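Local coordinates for periplasmic solute binding protein (Candidatus liberibacter, PDB 5AFS) that binds zinc or manganese ions in the periplasm and probably delivers them to an ABC transporter for uptake into the cell, at residues 102-107 / 174-179; 170-175 / 188-193; 219-224 / 244-249; 36-41 / 66-71. All coordinates share one frame; numbering follows the deposited sequence. Where two conformers were deposited one is given.

Interaction 1 of 4, residues 102-107 / 174-179; sequences EPNPHA and CLVYLA. With ZN (zinc ion), chain G.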
loop_
_atom_site.group_PDB
_atom_site.type_symbol
_atom_site.label_atom_id
_atom_site.label_comp_id
_atom_site.label_asym_id
_atom_site.label_seq_id
_atom_site.Cartn_x
_atom_site.Cartn_y
_atom_site.Cartn_z
ATOM N N GLU A 102 5.711 0.301 -16.731
ATOM C CA GLU A 102 6.004 0.964 -15.470
ATOM C C GLU A 102 5.523 0.108 -14.289
ATOM O O GLU A 102 4.569 -0.671 -14.417
ATOM C CB GLU A 102 5.359 2.352 -15.420
ATOM C CG GLU A 102 5.836 3.332 -16.493
ATOM C CD GLU A 102 7.342 3.561 -16.493
ATOM O OE1 GLU A 102 7.996 3.311 -15.462
ATOM O OE2 GLU A 102 7.878 3.996 -17.535
ATOM N N PRO A 103 6.197 0.234 -13.140
ATOM C CA PRO A 103 5.832 -0.589 -11.984
ATOM C C PRO A 103 4.510 -0.176 -11.351
ATOM O O PRO A 103 4.191 1.012 -11.279
ATOM C CB PRO A 103 6.991 -0.354 -11.008
ATOM C CG PRO A 103 7.515 0.984 -11.370
ATOM C CD PRO A 103 7.363 1.090 -12.859
ATOM N N ASN A 104 3.735 -1.165 -10.926
ATOM C CA ASN A 104 2.605 -0.925 -10.035
ATOM C C ASN A 104 3.197 -0.659 -8.649
ATOM O O ASN A 104 4.008 -1.447 -8.165
ATOM C CB ASN A 104 1.674 -2.147 -10.020
ATOM C CG ASN A 104 0.388 -1.888 -9.270
ATOM O OD1 ASN A 104 0.410 -1.408 -8.137
ATOM N ND2 ASN A 104 -0.747 -2.172 -9.908
ATOM N N PRO A 105 2.837 0.466 -8.023
ATOM C CA PRO A 105 3.476 0.855 -6.762
ATOM C C PRO A 105 2.952 0.210 -5.472
ATOM O O PRO A 105 3.582 0.369 -4.431
ATOM C CB PRO A 105 3.223 2.356 -6.704
ATOM C CG PRO A 105 1.949 2.546 -7.454
ATOM C CD PRO A 105 1.949 1.523 -8.540
ATOM N N HIS A 106 1.840 -0.514 -5.535
ATOM C CA HIS A 106 1.085 -0.900 -4.319
ATOM C C HIS A 106 1.627 -2.150 -3.602
ATOM O O HIS A 106 0.858 -3.022 -3.177
ATOM C CB HIS A 106 -0.395 -1.123 -4.674
ATOM C CG HIS A 106 -1.059 0.056 -5.323
ATOM N ND1 HIS A 106 -1.243 0.148 -6.687
ATOM C CD2 HIS A 106 -1.611 1.175 -4.796
ATOM C CE1 HIS A 106 -1.866 1.279 -6.972
ATOM N NE2 HIS A 106 -2.108 1.917 -5.841
ATOM N N ALA A 107 2.940 -2.215 -3.436
ATOM C CA ALA A 107 3.608 -3.382 -2.868
ATOM C C ALA A 107 3.279 -3.672 -1.400
ATOM O O ALA A 107 3.435 -4.793 -0.948
ATOM C CB ALA A 107 5.111 -3.247 -3.048
ATOM N N CYS A 174 -4.948 -2.201 -7.125
ATOM C CA CYS A 174 -4.290 -2.050 -5.832
ATOM C C CYS A 174 -3.910 -3.373 -5.165
ATOM O O CYS A 174 -3.207 -3.362 -4.155
ATOM C CB CYS A 174 -5.197 -1.251 -4.888
ATOM S SG CYS A 174 -6.883 -1.912 -4.778
ATOM N N LEU A 175 -4.353 -4.505 -5.715
ATOM C CA LEU A 175 -4.155 -5.802 -5.055
ATOM C C LEU A 175 -3.261 -6.764 -5.832
ATOM O O LEU A 175 -3.190 -7.948 -5.496
ATOM C CB LEU A 175 -5.503 -6.468 -4.757
ATOM C CG LEU A 175 -6.480 -5.715 -3.839
ATOM C CD1 LEU A 175 -7.708 -6.573 -3.563
ATOM C CD2 LEU A 175 -5.833 -5.286 -2.529
ATOM N N VAL A 176 -2.547 -6.273 -6.843
ATOM C CA VAL A 176 -1.711 -7.167 -7.641
ATOM C C VAL A 176 -0.615 -7.845 -6.796
ATOM O O VAL A 176 -0.292 -9.009 -7.033
ATOM C CB VAL A 176 -1.117 -6.486 -8.897
ATOM C CG1 VAL A 176 -2.232 -6.015 -9.831
ATOM C CG2 VAL A 176 -0.168 -5.342 -8.540
ATOM N N TYR A 177 -0.060 -7.147 -5.802
ATOM C CA TYR A 177 0.941 -7.780 -4.932
ATOM C C TYR A 177 0.311 -8.736 -3.926
ATOM O O TYR A 177 0.930 -9.745 -3.585
ATOM C CB TYR A 177 1.816 -6.751 -4.233
ATOM C CG TYR A 177 2.695 -5.980 -5.193
ATOM C CD1 TYR A 177 2.229 -4.830 -5.817
ATOM C CD2 TYR A 177 3.989 -6.406 -5.479
ATOM C CE1 TYR A 177 3.026 -4.123 -6.702
ATOM C CE2 TYR A 177 4.796 -5.701 -6.354
ATOM C CZ TYR A 177 4.306 -4.567 -6.972
ATOM O OH TYR A 177 5.101 -3.863 -7.846
ATOM N N LEU A 178 -0.914 -8.446 -3.477
ATOM C CA LEU A 178 -1.647 -9.379 -2.609
ATOM C C LEU A 178 -1.938 -10.698 -3.331
ATOM O O LEU A 178 -1.760 -11.781 -2.765
ATOM C CB LEU A 178 -2.961 -8.772 -2.104
ATOM C CG LEU A 178 -3.622 -9.568 -0.971
ATOM C CD1 LEU A 178 -2.727 -9.603 0.265
ATOM C CD2 LEU A 178 -4.984 -8.991 -0.630
ATOM N N ALA A 179 -2.371 -10.581 -4.585
ATOM C CA ALA A 179 -2.682 -11.717 -5.441
ATOM C C ALA A 179 -1.470 -12.610 -5.668
ATOM O O ALA A 179 -1.573 -13.833 -5.621
ATOM C CB ALA A 179 -3.215 -11.220 -6.778
HETATM ZN ZN ZN G . -3.227 3.632 -5.537
HETATM O O HOH W 1 -0.952 -4.809 -4.370
#
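The loop carrying H106 and A107 passes the start of helix 176-182 with CA atoms 5.7 Å apart at H106 and C174 and 5.5 Å apart at A107 and Y177; one water joins the two backbones, donating to H106 O and C174 O and accepting from Y177 N. Y177 reaches along the loop, and its OH donates to N104 O at 2.7 Å in the carbonyl plane, while A107 CA lies over a face of its ring, 3.7 Å from the centroid. N104 closes an Asx turn: its OD1 accepts from H106 N at 3.1 Å and from H106 ND1 at 2.7 Å. This second-shell grip helps to fix the imidazole rotation, with NE2 directed at the zinc ion, 2.1 Å away, as part of the metal site of a cluster 9 solute-binding protein. C174 CA packs on one imidazole face, opposite P105 CG. N104 swings its CG away from the backbone N (chi1 -172°), which lays the amide against V176, N104 ND2 coming within 3.5 Å of V176 CG2.

Interaction 2 of 4, residues 170-175 / 188-193; sequences TSEGCL and YLWPIN. With ZN (zinc ion), chain G.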
loop_
_atom_site.group_PDB
_atom_site.type_symbol
_atom_site.label_atom_id
_atom_site.label_comp_id
_atom_site.label_asym_id
_atom_site.label_seq_id
_atom_site.Cartn_x
_atom_site.Cartn_y
_atom_site.Cartn_z
ATOM N N THR A 170 -11.047 -5.397 -8.436
ATOM C CA THR A 170 -11.087 -4.091 -7.792
ATOM C C THR A 170 -11.186 -2.996 -8.860
ATOM O O THR A 170 -11.187 -3.279 -10.055
ATOM C CB THR A 170 -9.814 -3.867 -6.946
ATOM O OG1 THR A 170 -8.660 -3.938 -7.790
ATOM C CG2 THR A 170 -9.686 -4.917 -5.852
ATOM N N SER A 171 -11.270 -1.749 -8.425
ATOM C CA SER A 171 -11.333 -0.616 -9.341
ATOM C C SER A 171 -9.911 -0.204 -9.743
ATOM O O SER A 171 -9.520 -0.386 -10.893
ATOM C CB SER A 171 -12.121 0.519 -8.694
ATOM O OG SER A 171 -13.444 0.093 -8.408
ATOM N N GLU A 172 -9.128 0.323 -8.799
ATOM C CA GLU A 172 -7.690 0.504 -9.016
ATOM C C GLU A 172 -7.022 -0.863 -8.931
ATOM O O GLU A 172 -7.497 -1.731 -8.213
ATOM C CB GLU A 172 -7.080 1.429 -7.957
ATOM C CG GLU A 172 -5.686 1.963 -8.305
ATOM C CD GLU A 172 -4.963 2.569 -7.112
ATOM O OE1 GLU A 172 -5.147 2.074 -5.983
ATOM O OE2 GLU A 172 -4.191 3.533 -7.288
ATOM N N GLY A 173 -5.914 -1.045 -9.645
ATOM C CA GLY A 173 -5.112 -2.269 -9.546
ATOM C C GLY A 173 -4.276 -2.295 -8.266
ATOM O O GLY A 173 -3.053 -2.429 -8.310
ATOM N N CYS A 174 -4.948 -2.201 -7.125
ATOM C CA CYS A 174 -4.290 -2.050 -5.832
ATOM C C CYS A 174 -3.910 -3.373 -5.165
ATOM O O CYS A 174 -3.207 -3.362 -4.155
ATOM C CB CYS A 174 -5.197 -1.251 -4.888
ATOM S SG CYS A 174 -6.883 -1.912 -4.778
ATOM N N LEU A 175 -4.353 -4.505 -5.715
ATOM C CA LEU A 175 -4.155 -5.802 -5.055
ATOM C C LEU A 175 -3.261 -6.764 -5.832
ATOM O O LEU A 175 -3.190 -7.948 -5.496
ATOM C CB LEU A 175 -5.503 -6.468 -4.757
ATOM C CG LEU A 175 -6.480 -5.715 -3.839
ATOM C CD1 LEU A 175 -7.708 -6.573 -3.563
ATOM C CD2 LEU A 175 -5.833 -5.286 -2.529
ATOM N N TYR A 188 -8.831 -5.572 -12.688
ATOM C CA TYR A 188 -9.122 -4.206 -12.275
ATOM C C TYR A 188 -9.449 -3.313 -13.456
ATOM O O TYR A 188 -9.235 -3.691 -14.600
ATOM C CB TYR A 188 -7.941 -3.616 -11.492
ATOM C CG TYR A 188 -6.602 -3.850 -12.138
ATOM C CD1 TYR A 188 -6.101 -2.973 -13.081
ATOM C CD2 TYR A 188 -5.826 -4.960 -11.792
ATOM C CE1 TYR A 188 -4.864 -3.190 -13.668
ATOM C CE2 TYR A 188 -4.592 -5.182 -12.372
ATOM C CZ TYR A 188 -4.117 -4.294 -13.309
ATOM O OH TYR A 188 -2.894 -4.515 -13.888
ATOM N N LEU A 189 -9.932 -2.113 -13.150
ATOM C CA LEU A 189 -10.435 -1.182 -14.149
ATOM C C LEU A 189 -9.378 -0.164 -14.609
ATOM O O LEU A 189 -9.445 0.325 -15.727
ATOM C CB LEU A 189 -11.671 -0.465 -13.604
ATOM C CG LEU A 189 -12.789 -1.374 -13.067
ATOM C CD1 LEU A 189 -13.973 -0.554 -12.581
ATOM C CD2 LEU A 189 -13.253 -2.375 -14.109
ATOM N N TRP A 190 -8.419 0.154 -13.744
ATOM C CA TRP A 190 -7.301 1.027 -14.105
ATOM C C TRP A 190 -6.141 0.777 -13.123
ATOM O O TRP A 190 -6.384 0.493 -11.947
ATOM C CB TRP A 190 -7.720 2.508 -14.115
ATOM C CG TRP A 190 -8.312 2.974 -12.823
ATOM C CD1 TRP A 190 -7.632 3.392 -11.715
ATOM C CD2 TRP A 190 -9.699 3.066 -12.498
ATOM N NE1 TRP A 190 -8.508 3.727 -10.725
ATOM C CE2 TRP A 190 -9.784 3.536 -11.173
ATOM C CE3 TRP A 190 -10.881 2.795 -13.197
ATOM C CZ2 TRP A 190 -11.003 3.747 -10.531
ATOM C CZ3 TRP A 190 -12.088 2.988 -12.558
ATOM C CH2 TRP A 190 -12.143 3.462 -11.238
ATOM N N PRO A 191 -4.889 0.841 -13.609
ATOM C CA PRO A 191 -3.750 0.470 -12.751
ATOM C C PRO A 191 -3.550 1.366 -11.531
ATOM O O PRO A 191 -3.309 0.865 -10.442
ATOM C CB PRO A 191 -2.540 0.586 -13.684
ATOM C CG PRO A 191 -3.080 0.456 -15.063
ATOM C CD PRO A 191 -4.507 0.941 -15.034
ATOM N N ILE A 192 -3.642 2.676 -11.727
ATOM C CA ILE A 192 -3.294 3.657 -10.710
ATOM C C ILE A 192 -4.311 4.780 -10.729
ATOM O O ILE A 192 -4.691 5.236 -11.802
ATOM C CB ILE A 192 -1.881 4.235 -10.947
ATOM C CG1 ILE A 192 -0.852 3.110 -11.064
ATOM C CG2 ILE A 192 -1.482 5.147 -9.793
ATOM C CD1 ILE A 192 0.571 3.575 -11.303
ATOM N N ASN A 193 -4.762 5.213 -9.547
ATOM C CA ASN A 193 -5.761 6.278 -9.445
ATOM C C ASN A 193 -5.265 7.580 -10.068
ATOM O O ASN A 193 -4.127 7.993 -9.831
ATOM C CB ASN A 193 -6.183 6.521 -7.986
ATOM C CG ASN A 193 -7.058 5.408 -7.441
ATOM O OD1 ASN A 193 -7.897 4.862 -8.155
ATOM N ND2 ASN A 193 -6.863 5.061 -6.171
HETATM ZN ZN ZN G . -3.227 3.632 -5.537
HETATM O O HOH W 2 -7.638 2.578 -4.916
#
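S171 O takes two backbone bonds from the facing segment, from L189 N at 2.9 Å and from W190 N at 3.1 Å, the latter nearly along the C=O axis. Two residues on, G173 N donates to W190 O at 2.8 Å, in step with a parallel bridge between E172 and W190. Packing is tight on both sides of this backbone: G173 CA sits 3.7 Å from the centroid of the Y188 ring, over its face, and the W190 indole lies against S171 and E172, with S171 O above the ring. Both segments leave the ends of the parallel strands 167-170 and 185-188, turn a corner at S171 and L189, and bring E172 to the metal site, where it chelates zinc unevenly, through OE2 at 2.0 Å and OE1 at 2.5 Å. N193 N donates to E172 OE2 on the anti side, somewhat out of the carboxylate plane, at 2.9 Å, and the N193 amide stacks almost parallel on the carboxylate, their planes 10° apart. W190 NE1 in turn fixes N193 by a straight bond to OD1 (2.9 Å, 173°). The looser, more exposed margin lies beyond the carboxylate, where a water bridges E172 OE1 and N193 ND2 and I192 makes only light contact.

Interaction 3 of 4, residues 219-224 / 244-249; sequences FSESTN and LYVDSL. With ZN (zinc ion), chain G; SO4 (sulfate ion), chain C.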
loop_
_atom_site.group_PDB
_atom_site.type_symbol
_atom_site.label_atom_id
_atom_site.label_comp_id
_atom_site.label_asym_id
_atom_site.label_seq_id
_atom_site.Cartn_x
_atom_site.Cartn_y
_atom_site.Cartn_z
ATOM N N PHE A 219 -14.840 -4.665 -6.071
ATOM C CA PHE A 219 -14.713 -3.635 -5.040
ATOM C C PHE A 219 -14.367 -2.285 -5.655
ATOM O O PHE A 219 -13.893 -2.221 -6.787
ATOM C CB PHE A 219 -13.584 -4.005 -4.074
ATOM C CG PHE A 219 -13.803 -5.299 -3.336
ATOM C CD1 PHE A 219 -14.534 -5.325 -2.167
ATOM C CD2 PHE A 219 -13.264 -6.482 -3.808
ATOM C CE1 PHE A 219 -14.735 -6.519 -1.480
ATOM C CE2 PHE A 219 -13.451 -7.678 -3.132
ATOM C CZ PHE A 219 -14.188 -7.695 -1.959
ATOM N N SER A 220 -14.621 -1.220 -4.899
ATOM C CA SER A 220 -13.957 0.067 -5.101
ATOM C C SER A 220 -13.173 0.388 -3.830
ATOM O O SER A 220 -13.115 -0.428 -2.902
ATOM C CB SER A 220 -14.955 1.177 -5.451
ATOM O OG SER A 220 -15.773 1.524 -4.355
ATOM N N GLU A 221 -12.554 1.562 -3.785
ATOM C CA GLU A 221 -11.618 1.872 -2.709
ATOM C C GLU A 221 -11.841 3.267 -2.132
ATOM O O GLU A 221 -12.597 4.062 -2.698
ATOM C CB GLU A 221 -10.183 1.687 -3.208
ATOM C CG GLU A 221 -9.881 0.265 -3.704
ATOM C CD GLU A 221 -10.111 0.084 -5.201
ATOM O OE1 GLU A 221 -9.567 0.898 -5.965
ATOM O OE2 GLU A 221 -10.820 -0.877 -5.616
ATOM N N SER A 222 -11.189 3.554 -1.001
ATOM C CA SER A 222 -11.559 4.697 -0.145
ATOM C C SER A 222 -11.289 6.078 -0.750
ATOM O O SER A 222 -11.838 7.065 -0.270
ATOM C CB SER A 222 -10.862 4.600 1.224
ATOM O OG SER A 222 -9.450 4.735 1.115
ATOM N N THR A 223 -10.454 6.153 -1.786
ATOM C CA THR A 223 -10.143 7.431 -2.420
ATOM C C THR A 223 -10.632 7.550 -3.866
ATOM O O THR A 223 -10.294 8.514 -4.532
ATOM C CB THR A 223 -8.628 7.710 -2.423
ATOM O OG1 THR A 223 -7.973 6.797 -3.312
ATOM C CG2 THR A 223 -8.034 7.581 -1.016
ATOM N N ASN A 224 -11.411 6.592 -4.363
ATOM C CA ASN A 224 -11.948 6.710 -5.725
ATOM C C ASN A 224 -13.457 6.519 -5.757
ATOM O O ASN A 224 -14.077 6.187 -4.741
ATOM C CB ASN A 224 -11.226 5.770 -6.708
ATOM C CG ASN A 224 -11.317 4.299 -6.314
ATOM O OD1 ASN A 224 -12.273 3.863 -5.678
ATOM N ND2 ASN A 224 -10.328 3.527 -6.720
ATOM N N LEU A 244 -12.716 -0.857 -0.067
ATOM C CA LEU A 244 -11.438 -1.242 0.552
ATOM C C LEU A 244 -10.551 -0.022 0.833
ATOM O O LEU A 244 -10.673 1.019 0.172
ATOM C CB LEU A 244 -10.667 -2.195 -0.358
ATOM C CG LEU A 244 -11.402 -3.438 -0.866
ATOM C CD1 LEU A 244 -10.514 -4.212 -1.825
ATOM C CD2 LEU A 244 -11.852 -4.318 0.278
ATOM N N TYR A 245 -9.652 -0.172 1.807
ATOM C CA TYR A 245 -8.653 0.842 2.132
ATOM C C TYR A 245 -7.290 0.363 1.660
ATOM O O TYR A 245 -6.803 -0.681 2.115
ATOM C CB TYR A 245 -8.620 1.112 3.641
ATOM C CG TYR A 245 -9.751 1.993 4.110
ATOM C CD1 TYR A 245 -11.017 1.471 4.353
ATOM C CD2 TYR A 245 -9.558 3.355 4.294
ATOM C CE1 TYR A 245 -12.055 2.287 4.773
ATOM C CE2 TYR A 245 -10.587 4.173 4.710
ATOM C CZ TYR A 245 -11.830 3.634 4.953
ATOM O OH TYR A 245 -12.849 4.461 5.368
ATOM N N VAL A 246 -6.681 1.123 0.749
ATOM C CA VAL A 246 -5.392 0.740 0.147
ATOM C C VAL A 246 -4.378 1.882 -0.031
ATOM O O VAL A 246 -3.179 1.668 0.150
ATOM C CB VAL A 246 -5.572 0.041 -1.233
ATOM C CG1 VAL A 246 -6.389 -1.231 -1.092
ATOM C CG2 VAL A 246 -6.212 0.981 -2.256
ATOM N N ASP A 247 -4.833 3.073 -0.410
ATOM C CA ASP A 247 -3.899 4.135 -0.837
ATOM C C ASP A 247 -3.553 5.120 0.281
ATOM O O ASP A 247 -2.649 5.934 0.142
ATOM C CB ASP A 247 -4.448 4.895 -2.062
ATOM C CG ASP A 247 -4.017 4.282 -3.409
ATOM O OD1 ASP A 247 -3.109 3.429 -3.506
ATOM O OD2 ASP A 247 -4.567 4.687 -4.443
ATOM N N SER A 248 -4.270 5.041 1.395
ATOM C CA SER A 248 -4.073 5.961 2.501
ATOM C C SER A 248 -4.645 5.345 3.753
ATOM O O SER A 248 -5.605 4.581 3.690
ATOM C CB SER A 248 -4.814 7.280 2.212
ATOM O OG SER A 248 -4.791 8.149 3.333
ATOM N N LEU A 249 -4.075 5.688 4.899
ATOM C CA LEU A 249 -4.717 5.376 6.169
ATOM C C LEU A 249 -6.009 6.172 6.238
ATOM O O LEU A 249 -6.120 7.236 5.626
ATOM C CB LEU A 249 -3.813 5.732 7.344
ATOM C CG LEU A 249 -2.473 4.989 7.426
ATOM C CD1 LEU A 249 -1.730 5.355 8.703
ATOM C CD2 LEU A 249 -2.667 3.489 7.350
HETATM ZN ZN ZN G . -3.227 3.632 -5.537
HETATM S S SO4 C . -11.934 8.036 6.081
HETATM O O1 SO4 C . -10.527 8.422 6.269
HETATM O O2 SO4 C . -12.449 7.343 7.286
HETATM O O3 SO4 C . -12.050 7.159 4.901
HETATM O O4 SO4 C . -12.734 9.259 5.839
HETATM O O HOH W 3 -7.713 3.529 -0.399
HETATM O O HOH W 4 -8.207 6.006 3.014
HETATM O O HOH W 5 -5.344 7.878 -4.692
#
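D247, a ligand of the metal site, lies on the loop that follows strand 239-244, and this contact ties the start of that loop to strand 217-221. D247 holds the zinc ion evenly, OD1 and OD2 both at 2.0 Å. The parallel bridge between E221 and L244 is anchored by L244 N donating to S220 O at 2.9 Å, nearly straight at 170°; S222 N adds a weak bond to L244 O. On one side L244 sets its methyls against F219, L244 CD2 reaching F219 CD1 at 3.8 Å. S222 CB lies over a face of the Y245 ring, 3.8 Å from the centroid, while two waters link S222 OG to V246 N and to S248 O. Y245 OH donates to sulfate O3 at 2.9 Å, an ion probably left from crystallisation. E221 bends at chi2 (92°), and its OE1 accepts from N224 ND2 at 2.8 Å, bracing the type I turn 221-224. Helix 259-274 packs against F219, L244 and Y245, whereas E221 turns to the backbone of S171 and E172 beyond strand 167-170.

Interaction 4 of 4, residues 36-41 / 66-71; sequences NDSHSY and ETYMKY. With ZN (zinc ion), chain G.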
loop_
_atom_site.group_PDB
_atom_site.type_symbol
_atom_site.label_atom_id
_atom_site.label_comp_id
_atom_site.label_asym_id
_atom_site.label_seq_id
_atom_site.Cartn_x
_atom_site.Cartn_y
_atom_site.Cartn_z
ATOM N N ASN A 36 -4.769 12.749 1.923
ATOM C CA ASN A 36 -4.182 13.336 0.725
ATOM C C ASN A 36 -3.744 12.252 -0.270
ATOM O O ASN A 36 -3.666 11.057 0.069
ATOM C CB ASN A 36 -3.042 14.302 1.079
ATOM C CG ASN A 36 -3.547 15.618 1.651
ATOM O OD1 ASN A 36 -4.693 16.007 1.426
ATOM N ND2 ASN A 36 -2.693 16.314 2.384
ATOM N N ASP A 37 -3.485 12.681 -1.502
ATOM C CA ASP A 37 -3.355 11.780 -2.650
ATOM C C ASP A 37 -1.904 11.400 -2.861
ATOM O O ASP A 37 -1.100 12.243 -3.279
ATOM C CB ASP A 37 -3.894 12.493 -3.903
ATOM C CG ASP A 37 -3.917 11.608 -5.146
ATOM O OD1 ASP A 37 -3.456 10.431 -5.129
ATOM O OD2 ASP A 37 -4.417 12.125 -6.166
ATOM N N SER A 38 -1.563 10.143 -2.598
ATOM C CA SER A 38 -0.181 9.686 -2.750
ATOM C C SER A 38 0.306 9.630 -4.202
ATOM O O SER A 38 1.510 9.680 -4.459
ATOM C CB SER A 38 -0.007 8.316 -2.109
ATOM O OG SER A 38 1.358 7.971 -2.060
ATOM N N HIS A 39 -0.621 9.517 -5.147
ATOM C CA HIS A 39 -0.263 9.415 -6.562
ATOM C C HIS A 39 -0.105 10.772 -7.247
ATOM O O HIS A 39 0.512 10.853 -8.302
ATOM C CB HIS A 39 -1.311 8.581 -7.304
ATOM C CG HIS A 39 -1.416 7.178 -6.801
ATOM N ND1 HIS A 39 -0.412 6.254 -6.976
ATOM C CD2 HIS A 39 -2.403 6.543 -6.128
ATOM C CE1 HIS A 39 -0.773 5.107 -6.429
ATOM N NE2 HIS A 39 -1.977 5.256 -5.907
ATOM N N SER A 40 -0.661 11.818 -6.647
ATOM C CA SER A 40 -0.632 13.162 -7.226
ATOM C C SER A 40 -0.663 14.215 -6.121
ATOM O O SER A 40 -1.730 14.647 -5.692
ATOM C CB SER A 40 -1.822 13.360 -8.165
ATOM O OG SER A 40 -1.715 14.597 -8.843
ATOM N N TYR A 41 0.514 14.629 -5.669
ATOM C CA TYR A 41 0.615 15.529 -4.532
ATOM C C TYR A 41 1.360 16.806 -4.890
ATOM O O TYR A 41 2.398 16.767 -5.553
ATOM C CB TYR A 41 1.322 14.830 -3.370
ATOM C CG TYR A 41 1.317 15.637 -2.098
ATOM C CD1 TYR A 41 0.140 15.830 -1.390
ATOM C CD2 TYR A 41 2.484 16.205 -1.600
ATOM C CE1 TYR A 41 0.119 16.570 -0.228
ATOM C CE2 TYR A 41 2.476 16.943 -0.427
ATOM C CZ TYR A 41 1.291 17.124 0.252
ATOM O OH TYR A 41 1.247 17.851 1.421
ATOM N N GLU A 66 6.819 9.664 -8.099
ATOM C CA GLU A 66 7.500 10.218 -9.283
ATOM C C GLU A 66 7.170 11.691 -9.583
ATOM O O GLU A 66 8.045 12.439 -9.982
ATOM C CB GLU A 66 7.266 9.349 -10.524
ATOM C CG GLU A 66 5.846 9.336 -11.049
ATOM C CD GLU A 66 5.656 8.352 -12.201
ATOM O OE1 GLU A 66 6.658 7.943 -12.840
ATOM O OE2 GLU A 66 4.493 7.994 -12.470
ATOM N N THR A 67 5.929 12.107 -9.359
ATOM C CA THR A 67 5.528 13.480 -9.660
ATOM C C THR A 67 5.963 14.502 -8.602
ATOM O O THR A 67 5.791 15.697 -8.822
ATOM C CB THR A 67 4.004 13.620 -9.839
ATOM O OG1 THR A 67 3.353 13.331 -8.601
ATOM C CG2 THR A 67 3.489 12.693 -10.922
ATOM N N TYR A 68 6.489 14.052 -7.457
ATOM C CA TYR A 68 6.993 14.993 -6.440
ATOM C C TYR A 68 8.421 14.721 -5.939
ATOM O O TYR A 68 8.899 15.410 -5.043
ATOM C CB TYR A 68 6.001 15.154 -5.280
ATOM C CG TYR A 68 5.414 13.885 -4.704
ATOM C CD1 TYR A 68 4.302 13.286 -5.284
ATOM C CD2 TYR A 68 5.943 13.307 -3.556
ATOM C CE1 TYR A 68 3.750 12.134 -4.752
ATOM C CE2 TYR A 68 5.399 12.156 -3.011
ATOM C CZ TYR A 68 4.298 11.572 -3.618
ATOM O OH TYR A 68 3.747 10.431 -3.088
ATOM N N MET A 69 9.120 13.773 -6.560
ATOM C CA MET A 69 10.527 13.517 -6.247
ATOM C C MET A 69 11.388 14.764 -6.442
ATOM O O MET A 69 12.386 14.946 -5.736
ATOM C CB MET A 69 11.096 12.372 -7.110
ATOM C CG MET A 69 10.702 10.965 -6.674
ATOM S SD MET A 69 11.243 10.452 -5.021
ATOM C CE MET A 69 13.023 10.658 -5.153
ATOM N N LYS A 70 11.001 15.615 -7.390
ATOM C CA LYS A 70 11.748 16.847 -7.684
ATOM C C LYS A 70 11.839 17.793 -6.474
ATOM O O LYS A 70 12.746 18.610 -6.409
ATOM C CB LYS A 70 11.132 17.580 -8.882
ATOM C CG LYS A 70 9.751 18.164 -8.628
ATOM C CD LYS A 70 9.101 18.656 -9.909
ATOM C CE LYS A 70 7.674 19.098 -9.646
ATOM N NZ LYS A 70 7.005 19.656 -10.853
ATOM N N TYR A 71 10.916 17.670 -5.517
ATOM C CA TYR A 71 10.969 18.475 -4.295
ATOM C C TYR A 71 12.002 17.961 -3.284
ATOM O O TYR A 71 12.348 18.667 -2.338
ATOM C CB TYR A 71 9.587 18.554 -3.641
ATOM C CG TYR A 71 8.563 19.268 -4.496
ATOM C CD1 TYR A 71 8.521 20.660 -4.547
ATOM C CD2 TYR A 71 7.640 18.561 -5.256
ATOM C CE1 TYR A 71 7.592 21.322 -5.331
ATOM C CE2 TYR A 71 6.705 19.212 -6.040
ATOM C CZ TYR A 71 6.689 20.591 -6.080
ATOM O OH TYR A 71 5.758 21.241 -6.856
HETATM ZN ZN ZN G . -3.227 3.632 -5.537
HETATM O O HOH W 6 3.581 10.545 -8.222
#
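Two irregular loops lie side by side here, their backbones 6.6 Å apart between the CA atoms of S40 and T67 and 6.7 Å between those of Y41 and Y68. Y68 spans the gap: its OH donates to S38 O at 2.7 Å, in the carbonyl plane and on a lone pair, so that the edge of the phenol faces the carbonyl of the residue before H39. The flat of the same ring meets Y41, whose CB stands over one face, 4.2 Å from the centroid. From there the Y41 ring leads away, CG being anti to the backbone N (chi1 -173°), and its hydroxyl is hydrogen-bonded to D47. Within segment 36-41, D37 forms an Asx turn: its OD1 accepts from H39 N at 3.0 Å, approached from above the carboxylate plane. H39 itself turns from segment 66-71 and binds the zinc ion through NE2 at 2.1 Å, contributing to the metal site a ligand from the loop between strand 27-30 and helix 45-53; its side chain also touches L64. On the side of T67 the contact is thinner and is mediated by water. There a water donates to H39 O at 3.1 Å and accepts from T67 N at 3.0 Å. Y68 is buried beside this exposed threonine.

All four interactions meet at the zinc ion, each supplying one ligand residue: H106 from interaction 1, E172 from interaction 2, D247 from interaction 3 and H39 from interaction 4. Their ligand atoms crowd together, with H106 NE2 3.0 Å from both E172 OE2 and D247 OD1. Second-shell bonds join the contacts as well. N104 ND2 of interaction 1 reaches G173 O of interaction 2 at 2.8 Å, and E172 N reaches E221 OE1 of interaction 3 at 2.9 Å. Interactions 1 and 2 also share C174 and L175 and have centres about 9 Å apart, whereas the centre of interaction 4 lies about 18 Å from each of the others.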